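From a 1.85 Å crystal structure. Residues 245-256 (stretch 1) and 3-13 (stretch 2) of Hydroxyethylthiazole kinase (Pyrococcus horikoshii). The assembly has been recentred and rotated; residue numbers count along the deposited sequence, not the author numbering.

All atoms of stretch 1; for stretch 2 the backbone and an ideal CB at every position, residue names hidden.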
# COMPACT_ATOMS: atom_id res chain seq x y z
N TRP A 245 -9.17 -8.05 15.15
CA TRP A 245 -9.28 -7.79 16.58
C TRP A 245 -9.37 -6.33 17.00
O TRP A 245 -9.88 -6.03 18.08
CB TRP A 245 -8.16 -8.52 17.32
CG TRP A 245 -8.54 -9.96 17.44
CD1 TRP A 245 -8.12 -11.00 16.64
CD2 TRP A 245 -9.57 -10.49 18.28
NE1 TRP A 245 -8.84 -12.14 16.94
CE2 TRP A 245 -9.73 -11.85 17.94
CE3 TRP A 245 -10.37 -9.95 19.29
CZ2 TRP A 245 -10.67 -12.68 18.57
CZ3 TRP A 245 -11.30 -10.76 19.92
CH2 TRP A 245 -11.44 -12.11 19.56
N LEU A 246 -8.92 -5.41 16.16
CA LEU A 246 -9.05 -4.00 16.50
C LEU A 246 -10.55 -3.70 16.44
O LEU A 246 -11.05 -2.78 17.09
CB LEU A 246 -8.30 -3.12 15.51
CG LEU A 246 -6.79 -3.06 15.75
CD1 LEU A 246 -6.12 -2.23 14.66
CD2 LEU A 246 -6.52 -2.45 17.13
N TYR A 247 -11.25 -4.51 15.65
CA TYR A 247 -12.69 -4.40 15.46
C TYR A 247 -13.47 -5.16 16.55
O TYR A 247 -14.46 -4.66 17.07
CB TYR A 247 -13.06 -4.97 14.09
CG TYR A 247 -14.54 -4.97 13.76
CD1 TYR A 247 -15.18 -3.81 13.31
CD2 TYR A 247 -15.29 -6.14 13.85
CE1 TYR A 247 -16.53 -3.82 12.96
CE2 TYR A 247 -16.64 -6.16 13.50
CZ TYR A 247 -17.25 -5.00 13.06
OH TYR A 247 -18.58 -5.03 12.70
N ARG A 248 -12.99 -6.36 16.88
CA ARG A 248 -13.66 -7.20 17.87
C ARG A 248 -13.39 -6.86 19.33
O ARG A 248 -14.22 -7.14 20.20
CB ARG A 248 -13.28 -8.67 17.65
CG ARG A 248 -13.67 -9.23 16.30
CD ARG A 248 -13.29 -10.70 16.19
NE ARG A 248 -14.03 -11.54 17.13
CZ ARG A 248 -13.89 -12.86 17.25
NH1 ARG A 248 -13.02 -13.50 16.49
NH2 ARG A 248 -14.62 -13.53 18.12
N ILE A 249 -12.24 -6.27 19.62
CA ILE A 249 -11.92 -5.95 21.00
C ILE A 249 -13.05 -5.14 21.63
O ILE A 249 -13.60 -4.22 21.02
CB ILE A 249 -10.58 -5.19 21.11
CG1 ILE A 249 -10.18 -5.04 22.58
CG2 ILE A 249 -10.68 -3.82 20.44
CD1 ILE A 249 -8.74 -4.55 22.79
N ASN A 250 -13.42 -5.51 22.86
CA ASN A 250 -14.49 -4.83 23.57
C ASN A 250 -14.18 -4.77 25.06
O ASN A 250 -13.07 -5.10 25.48
CB ASN A 250 -15.82 -5.57 23.34
CG ASN A 250 -15.77 -7.02 23.78
OD1 ASN A 250 -14.98 -7.38 24.65
ND2 ASN A 250 -16.61 -7.85 23.18
N GLU A 251 -15.16 -4.36 25.86
CA GLU A 251 -14.95 -4.25 27.30
C GLU A 251 -14.47 -5.54 27.96
O GLU A 251 -13.53 -5.52 28.74
CB GLU A 251 -16.24 -3.79 27.99
CG GLU A 251 -16.04 -3.48 29.46
CD GLU A 251 -17.30 -2.95 30.11
OE1 GLU A 251 -18.03 -2.18 29.45
OE2 GLU A 251 -17.56 -3.30 31.28
N ASN A 252 -15.13 -6.65 27.65
CA ASN A 252 -14.75 -7.93 28.25
C ASN A 252 -13.32 -8.33 27.92
O ASN A 252 -12.58 -8.79 28.78
CB ASN A 252 -15.70 -9.04 27.81
CG ASN A 252 -15.48 -10.33 28.58
OD1 ASN A 252 -15.82 -10.43 29.76
ND2 ASN A 252 -14.91 -11.33 27.92
N VAL A 253 -12.93 -8.16 26.65
CA VAL A 253 -11.58 -8.52 26.23
C VAL A 253 -10.54 -7.66 26.94
O VAL A 253 -9.52 -8.16 27.40
CB VAL A 253 -11.42 -8.38 24.70
CG1 VAL A 253 -10.01 -8.79 24.28
CG2 VAL A 253 -12.46 -9.23 23.99
N ILE A 254 -10.82 -6.36 27.05
CA ILE A 254 -9.89 -5.46 27.73
C ILE A 254 -9.78 -5.85 29.20
O ILE A 254 -8.69 -5.91 29.77
CB ILE A 254 -10.36 -4.00 27.62
CG1 ILE A 254 -10.26 -3.53 26.17
CG2 ILE A 254 -9.53 -3.10 28.54
CD1 ILE A 254 -10.79 -2.14 25.92
N ARG A 255 -10.92 -6.13 29.82
CA ARG A 255 -10.96 -6.52 31.23
C ARG A 255 -10.15 -7.78 31.50
O ARG A 255 -9.44 -7.87 32.51
CB ARG A 255 -12.41 -6.75 31.66
CG ARG A 255 -12.58 -7.55 32.94
CD ARG A 255 -14.03 -7.52 33.39
NE ARG A 255 -14.48 -6.13 33.52
CZ ARG A 255 -15.49 -5.61 32.84
NH1 ARG A 255 -16.19 -6.34 31.98
NH2 ARG A 255 -15.80 -4.33 33.01
N THR A 256 -10.25 -8.75 30.60
CA THR A 256 -9.55 -10.02 30.75
C THR A 256 -8.11 -10.08 30.23
O THR A 256 -7.32 -10.90 30.71
CB THR A 256 -10.35 -11.17 30.10
OG1 THR A 256 -10.67 -10.83 28.75
CG2 THR A 256 -11.65 -11.41 30.87
N UNK A 3 -10.27 3.88 32.38
CA UNK A 3 -10.25 4.94 31.37
C UNK A 3 -9.99 4.42 29.97
O UNK A 3 -10.27 5.11 28.98
CB UNK A 3 -9.19 5.98 31.73
N UNK A 4 -9.45 3.21 29.87
CA UNK A 4 -9.16 2.61 28.57
C UNK A 4 -10.45 2.12 27.94
O UNK A 4 -10.70 2.34 26.75
CB UNK A 4 -8.16 1.46 28.70
N UNK A 5 -11.27 1.43 28.73
CA UNK A 5 -12.55 0.92 28.26
C UNK A 5 -13.43 2.09 27.84
O UNK A 5 -14.09 2.05 26.81
CB UNK A 5 -13.24 0.08 29.34
N UNK A 6 -13.42 3.15 28.64
CA UNK A 6 -14.22 4.32 28.34
C UNK A 6 -13.72 5.08 27.11
O UNK A 6 -14.51 5.60 26.33
CB UNK A 6 -14.24 5.25 29.55
N UNK A 7 -12.40 5.13 26.93
CA UNK A 7 -11.83 5.81 25.77
C UNK A 7 -12.24 5.09 24.48
O UNK A 7 -12.61 5.72 23.49
CB UNK A 7 -10.31 5.88 25.88
N UNK A 8 -12.15 3.76 24.50
CA UNK A 8 -12.51 2.96 23.34
C UNK A 8 -13.96 3.20 22.98
O UNK A 8 -14.30 3.38 21.81
CB UNK A 8 -12.26 1.47 23.60
N UNK A 9 -14.82 3.22 23.99
CA UNK A 9 -16.24 3.45 23.77
C UNK A 9 -16.45 4.82 23.14
O UNK A 9 -17.26 4.97 22.23
CB UNK A 9 -17.02 3.34 25.08
N UNK A 10 -15.71 5.82 23.63
CA UNK A 10 -15.83 7.18 23.09
C UNK A 10 -15.40 7.25 21.63
O UNK A 10 -16.01 7.95 20.82
CB UNK A 10 -14.99 8.15 23.92
N UNK A 11 -14.33 6.54 21.29
CA UNK A 11 -13.84 6.54 19.91
C UNK A 11 -14.92 5.97 18.99
O UNK A 11 -15.22 6.54 17.94
CB UNK A 11 -12.55 5.73 19.79
N UNK A 12 -15.52 4.86 19.41
CA UNK A 12 -16.55 4.23 18.60
C UNK A 12 -17.87 4.99 18.53
O UNK A 12 -18.57 4.92 17.52
CB UNK A 12 -16.82 2.82 19.14
N UNK A 13 -18.19 5.73 19.58
CA UNK A 13 -19.42 6.51 19.60
C UNK A 13 -19.26 7.78 18.76
O UNK A 13 -20.16 8.15 18.00
CB UNK A 13 -19.81 6.86 21.04

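The backbone from 3 to 13 is helical throughout, and it runs nearly antiparallel to helix 251-256, at 154° with axes 10.0 Å apart at closest approach. Such spacing leaves room for side chains of moderate size between the helices.

Position 3 is out of reach of stretch 1, which leaves its identity open; it is Phe3.

At position 4 CA-to-CB points toward stretch 1, and the ideal CB lies 4.8 Å from Ile254 CG2. A medium apolar side chain, such as valine, leucine or isoleucine, would suit. Ile4 CG2 meets Ile254 CD1 lightly, at 4.3 Å.

Position 5 faces the contact squarely. Its CA is 5.8 Å from Glu251 CA, and its ideal CB sits 4.5 Å from Glu251 CG and 4.8 Å from Ile254 CD1. Leucine, isoleucine, valine or methionine could all cover this mixed surface of isoleucine and aliphatic glutamate stem. The residue is Ile5: its CG1 packs 3.7 Å from Ile254 CG2, and its CD1 reaches 3.6 Å from Glu251 CG. Near this methyl, Arg255 NH2 bonds Glu251 OE2 at 2.7 Å, within stretch 1.

Positions 6 and 7 make no contact, 6 pointing away and 7 out of reach, so any helix-compatible residue would do as far as this contact goes; they hold Glu6 and Ala7.

Position 8 points toward stretch 1 again, its ideal CB 4.5 Å from Ile254 CD1, with Ile249 also nearby. A branched or long apolar side chain fits best. Leu8 (t, p) places CD2 3.6 Å from Ile254 CD1 and 4.2 Å from Ile249 CG2, so one methyl touches both isoleucines.

Position 9 points sideways and its CB touches nothing, but the Glu251 carboxylate lies within range of a long side chain. That favours lysine or arginine, though a shorter polar residue would be tolerated. Lys9, all t beyond an m chi1, extends NZ to 2.7 Å from Glu251 OE1 in a hydrogen-bonded salt bridge.

Positions 10 and 11 are out of reach, and stretch 1 sets no demand there; they carry Arg10 and Val11.

Position 12 points toward stretch 1 across a wide gap. Beyond that gap the helix 245-248 ends, and Ile249 leaves helical geometry, exposing carbonyls. A long donor is wanted; lysine could serve, but arginine offers several N-H groups. Arg12 is nearly extended (m, t, t), and its NH1 and NH2 both bond Ile249 O, at 2.7 and 2.9 Å. NH2 of Arg12 adds a weak bond to Leu246 O at 3.0 Å. Both carbonyls lie at the guanidinium edge, where its donors point.

Position 13, also out of reach, is equally free, and holds Glu13.

Stretch 2 3-13: FIIEALKRVRE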
# COMPACT_ATOMS: atom_id res chain seq x y z
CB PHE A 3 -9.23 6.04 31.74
CG PHE A 3 -7.79 5.61 31.65
CD1 PHE A 3 -7.18 5.41 30.41
CD2 PHE A 3 -7.02 5.45 32.80
CE1 PHE A 3 -5.83 5.05 30.32
CE2 PHE A 3 -5.68 5.09 32.72
CZ PHE A 3 -5.08 4.90 31.48
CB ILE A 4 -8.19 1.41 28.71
CG1 ILE A 4 -6.87 1.87 29.32
CG2 ILE A 4 -7.95 0.77 27.34
CD1 ILE A 4 -5.88 0.75 29.57
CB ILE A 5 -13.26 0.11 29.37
CG1 ILE A 5 -12.54 -1.22 29.58
CG2 ILE A 5 -14.73 -0.12 29.00
CD1 ILE A 5 -13.06 -2.04 30.75
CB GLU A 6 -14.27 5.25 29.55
CG GLU A 6 -15.08 4.67 30.71
CD GLU A 6 -16.47 4.22 30.29
OE1 GLU A 6 -17.22 5.05 29.73
OE2 GLU A 6 -16.81 3.04 30.51
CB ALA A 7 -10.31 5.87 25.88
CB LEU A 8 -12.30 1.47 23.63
CG LEU A 8 -12.63 0.51 22.47
CD1 LEU A 8 -11.74 0.83 21.28
CD2 LEU A 8 -12.43 -0.93 22.92
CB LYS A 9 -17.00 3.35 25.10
CG LYS A 9 -17.08 1.93 25.64
CD LYS A 9 -17.82 1.87 26.97
CE LYS A 9 -17.91 0.44 27.49
NZ LYS A 9 -18.59 0.38 28.81
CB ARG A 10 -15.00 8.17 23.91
CG ARG A 10 -15.61 8.49 25.27
CD ARG A 10 -15.08 9.82 25.81
NE ARG A 10 -13.64 9.79 26.05
CZ ARG A 10 -13.05 8.99 26.94
NH1 ARG A 10 -13.78 8.16 27.68
NH2 ARG A 10 -11.74 9.03 27.10
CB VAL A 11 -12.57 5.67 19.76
CG1 VAL A 11 -12.28 5.43 18.27
CG2 VAL A 11 -11.39 6.36 20.41
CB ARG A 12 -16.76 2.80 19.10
CG ARG A 12 -15.52 1.96 18.86
CD ARG A 12 -15.63 0.58 19.44
NE ARG A 12 -14.51 -0.26 19.00
CZ ARG A 12 -14.25 -1.47 19.49
NH1 ARG A 12 -15.03 -1.98 20.43
NH2 ARG A 12 -13.22 -2.16 19.02
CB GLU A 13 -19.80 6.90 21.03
CG GLU A 13 -20.00 5.74 21.97
CD GLU A 13 -20.36 6.18 23.38
OE1 GLU A 13 -19.74 7.15 23.88
OE2 GLU A 13 -21.26 5.56 23.99
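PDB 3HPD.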